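Local coordinates for protein chitosanase (Bacillus subtilis subsp. subtilis str. 168, PDB 7C6C) that hydrolyses internal beta-(1->4) linkages between glucosamine residues of partly acetylated chitosan, as a secreted glycoside hydrolase of family 46, at residues A[56-60]-A[106-112]; A[114-119]-A[141-145]; A[121-125]-A[156-160]. Where two conformers were deposited one is given. Numbering follows the deposited sequence.

All three contacts share helix 104-128, the long helix that runs from one lobe of the enzyme to the other. From the N terminus, contact 1 comes first: helix 52-63 meets the start of the long helix at 106-112, closing a 45-residue connection that contains helices but no strand. Only then does contact 2 open, where 114-119 packs on 141-145 of helix 134-147 and closes a 21-residue connection. Contact 3 starts before contact 2 has closed, so the two cross in sequence: 121-125 packs on 156-160, beside helix 134-147, closing 30 residues. Their centres lie about 9 Å apart and they touch directly, Val144 CG2 to Phe156 CD2 at 3.6 Å, whereas contact 1 is centred about 14 Å from contact 2.

Contact 1. Residues A[56-60]-A[106-112]; sequences VVEVY and FRAAQDK
Both segments are regular alpha-helix, 56-60 within helix 52-63 and 106-112 near the start of helix 104-128. Their N-to-C directions make an angle of 126° (signed crossing angle 126°), and the local axes approach to 8.6 Å. The nearest CA pairs are Tyr60-Ala109 (5.2 Å) and Val56-Gln110 (5.7 Å); the CA-to-CB bonds of Val56, Val59, Tyr60 and Ala109 point toward the partner. No hydrogen bond crosses; 387 Å² is buried by packing.

Apolar contacts centre on Ala109, whose small CB lies 3.8 Å from both Val59 CG1 and Tyr60 CB and 3.7 Å from Tyr60 N, which permits the close backbone approach. Val56, chi1 t, sets CG1 3.8 Å from Gln110 CG and 3.9 Å from Phe106 CE1. At the outer margin Lys112 CE reaches Val59 CG1 (3.7 Å).

The aromatic contact is T-shaped: with both chi1 angles t, the edge of Phe106 meets the face of Tyr60, Phe106 CD1 to Tyr60 CG 3.6 Å, centroids 5.0 Å apart, planes at 73°.

The polar end of Gln110 turns elsewhere, to the backbone of Arg43 and Tyr27. This is apolar helix-helix packing, joining helix 52-63 to the first turns of the long interlobe helix of the family 46 fold.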
loop_
_atom_site.group_PDB
_atom_site.type_symbol
_atom_site.label_atom_id
_atom_site.label_comp_id
_atom_site.label_asym_id
_atom_site.label_seq_id
_atom_site.Cartn_x
_atom_site.Cartn_y
_atom_site.Cartn_z
ATOM N N VAL A 56 0.215 -13.054 -6.368
ATOM C CA VAL A 56 -0.545 -13.732 -5.322
ATOM C C VAL A 56 -1.058 -15.077 -5.821
ATOM O O VAL A 56 -0.929 -16.100 -5.140
ATOM C CB VAL A 56 -1.686 -12.842 -4.800
ATOM C CG1 VAL A 56 -2.558 -13.641 -3.837
ATOM C CG2 VAL A 56 -1.124 -11.610 -4.129
ATOM N N VAL A 57 -1.657 -15.094 -7.013
ATOM C CA VAL A 57 -2.233 -16.335 -7.518
ATOM C C VAL A 57 -1.142 -17.354 -7.835
ATOM O O VAL A 57 -1.323 -18.551 -7.596
ATOM C CB VAL A 57 -3.192 -16.068 -8.697
ATOM C CG1 VAL A 57 -3.767 -17.372 -9.216
ATOM C CG2 VAL A 57 -4.313 -15.123 -8.262
ATOM N N GLU A 58 0.020 -16.904 -8.330
ATOM C CA GLU A 58 1.137 -17.825 -8.558
ATOM C C GLU A 58 1.588 -18.473 -7.257
ATOM O O GLU A 58 1.808 -19.692 -7.196
ATOM C CB GLU A 58 2.323 -17.071 -9.159
ATOM C CG GLU A 58 2.167 -16.592 -10.579
ATOM C CD GLU A 58 3.245 -15.571 -10.935
ATOM O OE1 GLU A 58 3.862 -14.995 -10.001
ATOM O OE2 GLU A 58 3.477 -15.319 -12.137
ATOM N N VAL A 59 1.768 -17.655 -6.212
ATOM C CA VAL A 59 2.246 -18.157 -4.922
ATOM C C VAL A 59 1.225 -19.115 -4.324
ATOM O O VAL A 59 1.561 -20.202 -3.844
ATOM C CB VAL A 59 2.567 -16.977 -3.978
ATOM C CG1 VAL A 59 2.745 -17.449 -2.525
ATOM C CG2 VAL A 59 3.797 -16.233 -4.457
ATOM N N TYR A 60 -0.049 -18.724 -4.361
ATOM C CA TYR A 60 -1.112 -19.586 -3.863
ATOM C C TYR A 60 -1.152 -20.901 -4.632
ATOM O O TYR A 60 -1.323 -21.972 -4.036
ATOM C CB TYR A 60 -2.444 -18.840 -3.977
ATOM C CG TYR A 60 -3.663 -19.623 -3.552
ATOM C CD1 TYR A 60 -3.737 -20.221 -2.300
ATOM C CD2 TYR A 60 -4.749 -19.749 -4.403
ATOM C CE1 TYR A 60 -4.863 -20.932 -1.913
ATOM C CE2 TYR A 60 -5.880 -20.447 -4.023
ATOM C CZ TYR A 60 -5.930 -21.045 -2.785
ATOM O OH TYR A 60 -7.057 -21.753 -2.440
ATOM N N PHE A 106 -4.615 -18.984 1.346
ATOM C CA PHE A 106 -4.728 -17.803 0.500
ATOM C C PHE A 106 -4.245 -16.558 1.231
ATOM O O PHE A 106 -3.561 -15.711 0.643
ATOM C CB PHE A 106 -6.160 -17.618 0.016
ATOM C CG PHE A 106 -6.281 -16.630 -1.113
ATOM C CD1 PHE A 106 -5.554 -16.814 -2.286
ATOM C CD2 PHE A 106 -7.120 -15.520 -1.020
ATOM C CE1 PHE A 106 -5.653 -15.913 -3.334
ATOM C CE2 PHE A 106 -7.226 -14.620 -2.075
ATOM C CZ PHE A 106 -6.492 -14.815 -3.225
ATOM N N ARG A 107 -4.595 -16.429 2.512
ATOM C CA ARG A 107 -4.096 -15.306 3.294
ATOM C C ARG A 107 -2.578 -15.344 3.390
ATOM O O ARG A 107 -1.918 -14.304 3.272
ATOM C CB ARG A 107 -4.744 -15.287 4.679
ATOM C CG ARG A 107 -6.250 -15.044 4.631
ATOM C CD ARG A 107 -6.949 -15.432 5.918
ATOM N NE ARG A 107 -6.612 -14.530 7.013
ATOM C CZ ARG A 107 -7.331 -13.463 7.360
ATOM N NH1 ARG A 107 -8.425 -13.149 6.682
ATOM N NH2 ARG A 107 -6.948 -12.702 8.380
ATOM N N ALA A 108 -2.006 -16.539 3.578
ATOM C CA ALA A 108 -0.552 -16.669 3.654
ATOM C C ALA A 108 0.116 -16.252 2.347
ATOM O O ALA A 108 1.185 -15.627 2.360
ATOM C CB ALA A 108 -0.164 -18.098 4.042
ATOM N N ALA A 109 -0.495 -16.589 1.207
ATOM C CA ALA A 109 0.062 -16.174 -0.079
ATOM C C ALA A 109 0.051 -14.659 -0.210
ATOM O O ALA A 109 1.033 -14.056 -0.662
ATOM C CB ALA A 109 -0.727 -16.810 -1.225
ATOM N N GLN A 110 -1.052 -14.022 0.191
ATOM C CA GLN A 110 -1.089 -12.561 0.206
ATOM C C GLN A 110 -0.034 -11.980 1.138
ATOM O O GLN A 110 0.614 -10.981 0.806
ATOM C CB GLN A 110 -2.474 -12.067 0.605
ATOM C CG GLN A 110 -3.548 -12.305 -0.437
ATOM C CD GLN A 110 -4.823 -11.573 -0.104
ATOM O OE1 GLN A 110 -4.791 -10.394 0.248
ATOM N NE2 GLN A 110 -5.954 -12.264 -0.196
ATOM N N ASP A 111 0.139 -12.572 2.322
ATOM C CA ASP A 111 1.147 -12.066 3.248
ATOM C C ASP A 111 2.541 -12.180 2.647
ATOM O O ASP A 111 3.378 -11.289 2.825
ATOM C CB ASP A 111 1.097 -12.835 4.569
ATOM C CG ASP A 111 -0.139 -12.538 5.392
ATOM O OD1 ASP A 111 -0.829 -11.535 5.119
ATOM O OD2 ASP A 111 -0.400 -13.314 6.337
ATOM N N LYS A 112 2.814 -13.280 1.942
ATOM C CA LYS A 112 4.137 -13.466 1.358
ATOM C C LYS A 112 4.408 -12.436 0.268
ATOM O O LYS A 112 5.484 -11.831 0.230
ATOM C CB LYS A 112 4.278 -14.886 0.813
ATOM C CG LYS A 112 5.603 -15.113 0.123
ATOM C CD LYS A 112 5.834 -16.582 -0.228
ATOM C CE LYS A 112 6.304 -16.755 -1.675
ATOM N NZ LYS A 112 7.137 -17.970 -1.862
#

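Contact 2. Residues A[114-119]-A[141-145]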
loop_
_atom_site.group_PDB
_atom_site.type_symbol
_atom_site.label_atom_id
_atom_site.label_comp_id
_atom_site.label_asym_id
_atom_site.label_seq_id
_atom_site.Cartn_x
_atom_site.Cartn_y
_atom_site.Cartn_z
ATOM N N ASN A 114 2.898 -9.524 -0.122
ATOM C CA ASN A 114 2.997 -8.225 0.536
ATOM C C ASN A 114 4.371 -8.024 1.152
ATOM O O ASN A 114 4.949 -6.933 1.065
ATOM C CB ASN A 114 1.926 -8.095 1.611
ATOM C CG ASN A 114 2.042 -6.793 2.362
ATOM O OD1 ASN A 114 1.752 -5.732 1.810
ATOM N ND2 ASN A 114 2.495 -6.852 3.613
ATOM N N ASP A 115 4.908 -9.064 1.790
ATOM C CA ASP A 115 6.211 -8.931 2.427
ATOM C C ASP A 115 7.293 -8.668 1.388
ATOM O O ASP A 115 8.157 -7.799 1.572
ATOM C CB ASP A 115 6.512 -10.201 3.224
ATOM C CG ASP A 115 7.797 -10.105 4.001
ATOM O OD1 ASP A 115 7.882 -9.241 4.896
ATOM O OD2 ASP A 115 8.720 -10.895 3.719
ATOM N N HIS A 116 7.243 -9.399 0.277
ATOM C CA HIS A 116 8.294 -9.324 -0.726
ATOM C C HIS A 116 8.201 -8.049 -1.555
ATOM O O HIS A 116 9.232 -7.457 -1.896
ATOM C CB HIS A 116 8.201 -10.552 -1.630
ATOM C CG HIS A 116 9.244 -10.599 -2.700
ATOM N ND1 HIS A 116 10.592 -10.704 -2.425
ATOM C CD2 HIS A 116 9.138 -10.556 -4.049
ATOM C CE1 HIS A 116 11.268 -10.730 -3.560
ATOM N NE2 HIS A 116 10.411 -10.635 -4.560
ATOM N N LEU A 117 6.987 -7.615 -1.896
ATOM C CA LEU A 117 6.823 -6.472 -2.788
ATOM C C LEU A 117 6.730 -5.143 -2.058
ATOM O O LEU A 117 7.095 -4.110 -2.627
ATOM C CB LEU A 117 5.556 -6.624 -3.634
ATOM C CG LEU A 117 5.512 -7.772 -4.646
ATOM C CD1 LEU A 117 4.309 -7.600 -5.555
ATOM C CD2 LEU A 117 6.791 -7.854 -5.464
ATOM N N TYR A 118 6.231 -5.125 -0.824
ATOM C CA TYR A 118 5.917 -3.864 -0.161
ATOM C C TYR A 118 6.658 -3.687 1.158
ATOM O O TYR A 118 7.400 -2.713 1.308
ATOM C CB TYR A 118 4.395 -3.676 -0.002
ATOM C CG TYR A 118 3.588 -4.061 -1.231
ATOM C CD1 TYR A 118 3.843 -3.486 -2.475
ATOM C CD2 TYR A 118 2.577 -5.008 -1.147
ATOM C CE1 TYR A 118 3.107 -3.853 -3.602
ATOM C CE2 TYR A 118 1.847 -5.378 -2.263
ATOM C CZ TYR A 118 2.109 -4.800 -3.482
ATOM O OH TYR A 118 1.362 -5.179 -4.571
ATOM N N TYR A 119 6.496 -4.595 2.122
ATOM C CA TYR A 119 7.097 -4.350 3.428
ATOM C C TYR A 119 8.618 -4.321 3.359
ATOM O O TYR A 119 9.244 -3.364 3.829
ATOM C CB TYR A 119 6.631 -5.365 4.461
ATOM C CG TYR A 119 7.252 -5.115 5.815
ATOM C CD1 TYR A 119 6.959 -3.958 6.533
ATOM C CD2 TYR A 119 8.154 -6.015 6.367
ATOM C CE1 TYR A 119 7.538 -3.716 7.766
ATOM C CE2 TYR A 119 8.737 -5.780 7.607
ATOM C CZ TYR A 119 8.419 -4.630 8.301
ATOM O OH TYR A 119 8.982 -4.378 9.529
ATOM N N TYR A 141 5.859 2.429 4.422
ATOM C CA TYR A 141 5.131 1.195 4.144
ATOM C C TYR A 141 3.795 1.495 3.466
ATOM O O TYR A 141 3.458 0.901 2.434
ATOM C CB TYR A 141 4.939 0.477 5.482
ATOM C CG TYR A 141 4.399 -0.938 5.501
ATOM C CD1 TYR A 141 4.248 -1.700 4.346
ATOM C CD2 TYR A 141 4.047 -1.519 6.715
ATOM C CE1 TYR A 141 3.756 -2.998 4.408
ATOM C CE2 TYR A 141 3.560 -2.799 6.788
ATOM C CZ TYR A 141 3.414 -3.536 5.632
ATOM O OH TYR A 141 2.938 -4.826 5.698
ATOM N N ASP A 142 3.028 2.436 4.022
ATOM C CA ASP A 142 1.760 2.805 3.401
ATOM C C ASP A 142 1.982 3.381 2.008
ATOM O O ASP A 142 1.204 3.114 1.082
ATOM C CB ASP A 142 1.021 3.822 4.265
ATOM C CG ASP A 142 -0.344 4.140 3.711
ATOM O OD1 ASP A 142 -1.206 3.240 3.744
ATOM O OD2 ASP A 142 -0.545 5.270 3.215
ATOM N N THR A 143 3.044 4.174 1.842
ATOM C CA THR A 143 3.299 4.820 0.560
ATOM C C THR A 143 3.568 3.796 -0.533
ATOM O O THR A 143 3.024 3.898 -1.637
ATOM C CB THR A 143 4.473 5.796 0.680
ATOM O OG1 THR A 143 4.155 6.808 1.640
ATOM C CG2 THR A 143 4.757 6.472 -0.658
ATOM N N VAL A 144 4.407 2.797 -0.251
ATOM C CA VAL A 144 4.721 1.842 -1.311
ATOM C C VAL A 144 3.493 1.024 -1.689
ATOM O O VAL A 144 3.323 0.653 -2.855
ATOM C CB VAL A 144 5.957 0.983 -0.965
ATOM C CG1 VAL A 144 5.633 -0.070 0.079
ATOM C CG2 VAL A 144 6.520 0.321 -2.220
ATOM N N ILE A 145 2.606 0.758 -0.731
ATOM C CA ILE A 145 1.398 0.004 -1.037
ATOM C C ILE A 145 0.523 0.767 -2.020
ATOM O O ILE A 145 -0.028 0.182 -2.960
ATOM C CB ILE A 145 0.652 -0.378 0.255
ATOM C CG1 ILE A 145 1.399 -1.504 0.977
ATOM C CG2 ILE A 145 -0.783 -0.783 -0.054
ATOM C CD1 ILE A 145 0.922 -1.755 2.367
#
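Segments 114-119 (helix 104-128) and 141-145 (helix 134-147) cross nearly at right angles, their local axes 101° apart in direction and 9.3 Å apart at closest approach. Tyr118 is nearest Val144 and Tyr119 nearest Tyr141, each pair with CA atoms 5.9 Å apart. Segment 114-119 is locally widened: Asn114 O accepts from Tyr118 N (2.9 Å) and also from Tyr119 N (3.0 Å), the latter closing a pi-type turn over 115-119.

In the apolar part, Tyr118 CB lies 3.8 Å from both Val144 CG1 and Ile145 CG1. The methyl CG1 of Val144 also packs on the Tyr118 carbonyl, 3.4 Å from Tyr118 O. Beside it, the edge of Tyr119 is directed at the face of Tyr141, with centroids 5.0 Å apart, planes at 60° and Tyr119 CD1 3.6 Å from Tyr141 CE2. At the far end of the Tyr141 ring, OH accepts from Asn114 ND2 at 2.9 Å, with an N-H...O angle of 159°.

Two tyrosine hydroxyls also bond to the N-terminal region: Tyr141 OH to Glu12 of helix 5-20 and Tyr119 OH to the backbone N of Leu3. The side chain of Ile145 lies about 4 Å from that of Glu19, the predicted proton donor. The chemistry thus combines apolar packing with directional bonds: Asn114 ties the two helices through the Tyr141 hydroxyl, and the bond of the same hydroxyl to Glu12 connects them to helix 5-20, on which Glu19 lies.

Contact 3. Residues A[121-125]-A[156-160]; sequences PAMKR and FYALI
Segment 121-125 of helix 104-128 and segment 156-160, at the start of helix 156-167, run nearly parallel, 22° between their directions (signed crossing angle -22°), with local axes 11.7 Å apart at closest approach. Helix 104-128 is kinked where Pro121 N lacks a bond to the preceding turn. The CA atoms of Arg125 and Tyr157 are 7.8 Å apart, those of Ala122 and Phe156 8.4 Å, so long side chains span the gap.

Phe156, chi1 t, has its CA-to-CB bond toward the partner, and CE2 lies 3.8 Å from Ala122 CA and 3.6 Å from Arg125 CD. Tyr157, also t, receives the Arg125 guanidinium flat on its face, planes at 15°. Arg125, chi1 m with chi2 near -148°, brings NH1 3.4 Å from Tyr157 CG; Arg125 CZ is 4.1 Å from the ring centroid, an off-centre cation-pi stack. Arg125 NE forms a salt bridge with Asp149. Ile160 CD1 touches Arg125 CB at 3.9 Å.

Away from the annotated sites, this contact lies beside helix 134-147, whose Met140 and Val144 pack on Phe156, while Ile160 meets Phe184 of helix 177-193.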
loop_
_atom_site.group_PDB
_atom_site.type_symbol
_atom_site.label_atom_id
_atom_site.label_comp_id
_atom_site.label_asym_id
_atom_site.label_seq_id
_atom_site.Cartn_x
_atom_site.Cartn_y
_atom_site.Cartn_z
ATOM N N PRO A 121 10.754 -3.945 0.736
ATOM C CA PRO A 121 11.267 -2.765 0.025
ATOM C C PRO A 121 11.069 -1.466 0.786
ATOM O O PRO A 121 11.947 -0.594 0.754
ATOM C CB PRO A 121 10.505 -2.807 -1.305
ATOM C CG PRO A 121 10.239 -4.266 -1.512
ATOM C CD PRO A 121 9.905 -4.775 -0.141
ATOM N N ALA A 122 9.948 -1.311 1.495
ATOM C CA ALA A 122 9.755 -0.105 2.294
ATOM C C ALA A 122 10.802 0.003 3.393
ATOM O O ALA A 122 11.330 1.092 3.648
ATOM C CB ALA A 122 8.352 -0.078 2.896
ATOM N N MET A 123 11.104 -1.110 4.069
ATOM C CA MET A 123 12.100 -1.062 5.138
ATOM C C MET A 123 13.504 -0.849 4.587
ATOM O O MET A 123 14.325 -0.181 5.230
ATOM C CB MET A 123 12.038 -2.323 6.007
ATOM C CG MET A 123 10.719 -2.532 6.754
ATOM S SD MET A 123 10.165 -1.125 7.752
ATOM C CE MET A 123 8.958 -0.367 6.663
ATOM N N LYS A 124 13.794 -1.401 3.404
ATOM C CA LYS A 124 15.109 -1.221 2.799
ATOM C C LYS A 124 15.331 0.231 2.396
ATOM O O LYS A 124 16.390 0.805 2.672
ATOM C CB LYS A 124 15.265 -2.148 1.593
ATOM C CG LYS A 124 16.602 -1.999 0.883
ATOM C CD LYS A 124 16.706 -2.905 -0.334
ATOM C CE LYS A 124 18.130 -2.946 -0.866
ATOM N NZ LYS A 124 18.214 -3.678 -2.156
ATOM N N ARG A 125 14.348 0.842 1.733
ATOM C CA ARG A 125 14.498 2.245 1.361
ATOM C C ARG A 125 14.509 3.149 2.588
ATOM O O ARG A 125 15.199 4.177 2.594
ATOM C CB ARG A 125 13.417 2.664 0.361
ATOM C CG ARG A 125 13.515 1.962 -0.996
ATOM C CD ARG A 125 13.038 2.859 -2.135
ATOM N NE ARG A 125 12.936 2.159 -3.418
ATOM C CZ ARG A 125 13.926 2.057 -4.299
ATOM N NH1 ARG A 125 15.108 2.598 -4.039
ATOM N NH2 ARG A 125 13.734 1.409 -5.438
ATOM N N PHE A 156 7.075 5.224 -5.139
ATOM C CA PHE A 156 7.664 5.327 -3.807
ATOM C C PHE A 156 9.022 6.026 -3.836
ATOM O O PHE A 156 9.241 7.017 -3.127
ATOM C CB PHE A 156 7.782 3.893 -3.285
ATOM C CG PHE A 156 8.431 3.737 -1.940
ATOM C CD1 PHE A 156 8.183 4.609 -0.886
ATOM C CD2 PHE A 156 9.264 2.647 -1.723
ATOM C CE1 PHE A 156 8.778 4.395 0.349
ATOM C CE2 PHE A 156 9.857 2.430 -0.499
ATOM C CZ PHE A 156 9.614 3.302 0.540
ATOM N N TYR A 157 9.954 5.519 -4.645
ATOM C CA TYR A 157 11.295 6.096 -4.636
ATOM C C TYR A 157 11.325 7.477 -5.282
ATOM O O TYR A 157 12.133 8.322 -4.881
ATOM C CB TYR A 157 12.306 5.134 -5.264
ATOM C CG TYR A 157 13.751 5.552 -5.077
ATOM C CD1 TYR A 157 14.233 5.939 -3.830
ATOM C CD2 TYR A 157 14.636 5.554 -6.149
ATOM C CE1 TYR A 157 15.549 6.325 -3.661
ATOM C CE2 TYR A 157 15.953 5.938 -5.989
ATOM C CZ TYR A 157 16.404 6.319 -4.743
ATOM O OH TYR A 157 17.713 6.703 -4.575
ATOM N N ALA A 158 10.453 7.736 -6.262
ATOM C CA ALA A 158 10.348 9.090 -6.802
ATOM C C ALA A 158 9.954 10.082 -5.714
ATOM O O ALA A 158 10.485 11.197 -5.651
ATOM C CB ALA A 158 9.342 9.131 -7.951
ATOM N N LEU A 159 9.033 9.685 -4.836
ATOM C CA LEU A 159 8.640 10.563 -3.736
ATOM C C LEU A 159 9.786 10.769 -2.753
ATOM O O LEU A 159 9.992 11.885 -2.262
ATOM C CB LEU A 159 7.416 9.998 -3.015
ATOM C CG LEU A 159 6.153 9.848 -3.865
ATOM C CD1 LEU A 159 4.997 9.409 -3.003
ATOM C CD2 LEU A 159 5.808 11.128 -4.617
ATOM N N ILE A 160 10.534 9.705 -2.442
ATOM C CA ILE A 160 11.691 9.838 -1.556
ATOM C C ILE A 160 12.694 10.822 -2.140
ATOM O O ILE A 160 13.178 11.729 -1.451
ATOM C CB ILE A 160 12.333 8.465 -1.284
ATOM C CG1 ILE A 160 11.441 7.602 -0.393
ATOM C CG2 ILE A 160 13.716 8.631 -0.654
ATOM C CD1 ILE A 160 11.934 6.181 -0.257
#